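Local coordinates for protein extracellular ligand-binding receptor (Desulfohalobium retbaense DSM 5692, PDB 5ERE) that probably acts as an extracytoplasmic sensor, binding 2-oxo-4-methylpentanoic acid in a periplasmic-binding-protein region and cytosine in a tandem PAS-like region, at residues A[341-346]-A[455-460]. Sequence-based numbering, arbitrary orientation.
Sequences KDMDRS and VLTQPD
In the Cache-type sensor region, the long helix 324-357 packs against the antiparallel sheet that carries the cytosine pocket, and selenomethionine Met343 reaches from the helix to Val455 and Thr457 at the end of strand 449-457. Its chain leaves the helix with CG anti to the carbonyl carbon (chi1 -79°) and runs extended to the selenium, which brings Met343 SE to 3.9 Å from Thr457 CG2. The bend at the last torsion (chi3 46°) then turns the terminal methyl along the strand, where Met343 CE lies 4.0 Å from Thr457 CG2 and 4.2 Å from Val455 CG1. Met343 and Val455 cross at a slant, whereas Met343 and Thr457 cross nearly at right angles. Thr457 is divided in role, its methyl taking the apolar contact while OG1 hydrogen-bonds to Ile436 O on the neighbouring strand. Leu438 and Asn375 also touch Met343. All three contacting residues are buried, and they meet through apolar van der Waals packing. One turn along the helix, Ser346 OG donates back to Met343 O at 2.8 Å and is also hydrogen-bonded to Asn375. Between the two contacting strand residues, Leu456 points away from the helix and touches the bound cytosine, so in this protein one strand serves both the helix packing and the ligand pocket. The long N-terminal helix laid against an antiparallel sheet is characteristic of the PAS-like Cache fold.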
loop_
_atom_site.group_PDB
_atom_site.type_symbol
_atom_site.label_atom_id
_atom_site.label_comp_id
_atom_site.label_asym_id
_atom_site.label_seq_id
_atom_site.Cartn_x
_atom_site.Cartn_y
_atom_site.Cartn_z
ATOM N N LYS A 341 -3.793 22.243 10.101
ATOM C CA LYS A 341 -4.314 23.532 9.659
ATOM C C LYS A 341 -5.819 23.563 9.875
ATOM O O LYS A 341 -6.361 24.586 10.292
ATOM C CB LYS A 341 -3.973 23.800 8.192
ATOM N N ASP A 342 -6.473 22.417 9.659
ATOM C CA ASP A 342 -7.913 22.299 9.830
ATOM C C ASP A 342 -8.269 22.464 11.282
ATOM O O ASP A 342 -9.177 23.226 11.637
ATOM C CB ASP A 342 -8.442 20.953 9.319
ATOM C CG ASP A 342 -8.445 20.857 7.809
ATOM O OD1 ASP A 342 -8.557 21.906 7.148
ATOM O OD2 ASP A 342 -8.336 19.738 7.272
HETATM N N MSE A 343 -7.545 21.760 12.136
HETATM C CA MSE A 343 -7.766 21.891 13.561
HETATM C C MSE A 343 -7.568 23.296 14.034
HETATM O O MSE A 343 -8.405 23.855 14.743
HETATM C CB MSE A 343 -6.819 20.989 14.368
HETATM C CG MSE A 343 -7.197 19.556 14.439
HETATM SE SE MSE A 343 -5.681 18.534 15.241
HETATM C CE MSE A 343 -5.413 19.667 16.551
ATOM N N ASP A 344 -6.431 23.884 13.655
ATOM C CA ASP A 344 -6.135 25.259 14.041
ATOM C C ASP A 344 -7.261 26.246 13.649
ATOM O O ASP A 344 -7.702 27.080 14.458
ATOM C CB ASP A 344 -4.809 25.680 13.399
ATOM C CG ASP A 344 -4.239 26.914 14.014
ATOM O OD1 ASP A 344 -4.158 26.980 15.259
ATOM O OD2 ASP A 344 -3.870 27.816 13.238
ATOM N N ARG A 345 -7.727 26.158 12.414
ATOM C CA ARG A 345 -8.856 26.996 11.988
ATOM C C ARG A 345 -10.135 26.766 12.804
ATOM O O ARG A 345 -10.873 27.719 13.141
ATOM C CB ARG A 345 -9.176 26.743 10.529
ATOM C CG ARG A 345 -8.500 27.674 9.575
ATOM C CD ARG A 345 -9.126 27.525 8.201
ATOM N NE ARG A 345 -8.523 26.424 7.452
ATOM C CZ ARG A 345 -9.037 25.201 7.323
ATOM N NH1 ARG A 345 -10.204 24.870 7.885
ATOM N NH2 ARG A 345 -8.371 24.295 6.612
ATOM N N SER A 346 -10.431 25.511 13.098
ATOM C CA SER A 346 -11.680 25.208 13.818
ATOM C C SER A 346 -11.593 25.732 15.240
ATOM O O SER A 346 -12.552 26.240 15.780
ATOM C CB SER A 346 -11.974 23.710 13.830
ATOM O OG SER A 346 -11.039 23.021 14.674
ATOM N N VAL A 455 -8.346 21.529 21.554
ATOM C CA VAL A 455 -8.583 20.198 20.981
ATOM C C VAL A 455 -7.418 19.339 21.413
ATOM O O VAL A 455 -6.286 19.687 21.137
ATOM C CB VAL A 455 -8.679 20.174 19.436
ATOM C CG1 VAL A 455 -8.742 18.740 18.906
ATOM C CG2 VAL A 455 -9.935 20.920 18.965
ATOM N N LEU A 456 -7.730 18.244 22.103
ATOM C CA LEU A 456 -6.767 17.214 22.430
ATOM C C LEU A 456 -6.883 16.077 21.401
ATOM O O LEU A 456 -7.965 15.536 21.164
ATOM C CB LEU A 456 -7.017 16.711 23.867
ATOM C CG LEU A 456 -6.340 15.406 24.261
ATOM C CD1 LEU A 456 -4.839 15.544 24.249
ATOM C CD2 LEU A 456 -6.827 14.939 25.660
ATOM N N THR A 457 -5.774 15.711 20.770
ATOM C CA THR A 457 -5.816 14.675 19.727
ATOM C C THR A 457 -5.881 13.255 20.349
ATOM O O THR A 457 -5.547 13.069 21.496
ATOM C CB THR A 457 -4.603 14.767 18.777
ATOM O OG1 THR A 457 -3.411 14.683 19.549
ATOM C CG2 THR A 457 -4.597 16.079 18.007
ATOM N N GLN A 458 -6.336 12.288 19.560
ATOM C CA GLN A 458 -6.406 10.871 19.919
ATOM C C GLN A 458 -5.037 10.318 20.296
ATOM O O GLN A 458 -4.059 10.843 19.806
ATOM C CB GLN A 458 -6.925 10.071 18.732
ATOM C CG GLN A 458 -8.402 10.295 18.369
ATOM C CD GLN A 458 -9.350 9.406 19.170
ATOM O OE1 GLN A 458 -8.994 8.287 19.550
ATOM N NE2 GLN A 458 -10.572 9.895 19.418
ATOM N N PRO A 459 -4.985 9.263 21.137
ATOM C CA PRO A 459 -3.721 8.607 21.501
ATOM C C PRO A 459 -2.978 8.077 20.287
ATOM O O PRO A 459 -1.764 8.088 20.309
ATOM C CB PRO A 459 -4.145 7.433 22.403
ATOM C CG PRO A 459 -5.523 7.648 22.782
ATOM C CD PRO A 459 -6.149 8.622 21.793
ATOM N N ASP A 460 -3.680 7.622 19.254
ATOM C CA ASP A 460 -3.024 7.055 18.078
ATOM C C ASP A 460 -3.067 8.017 16.884
ATOM O O ASP A 460 -3.170 7.584 15.741
ATOM C CB ASP A 460 -3.670 5.737 17.676
ATOM C CG ASP A 460 -5.096 5.916 17.216
ATOM O OD1 ASP A 460 -5.689 6.954 17.603
ATOM O OD2 ASP A 460 -5.593 5.057 16.441
#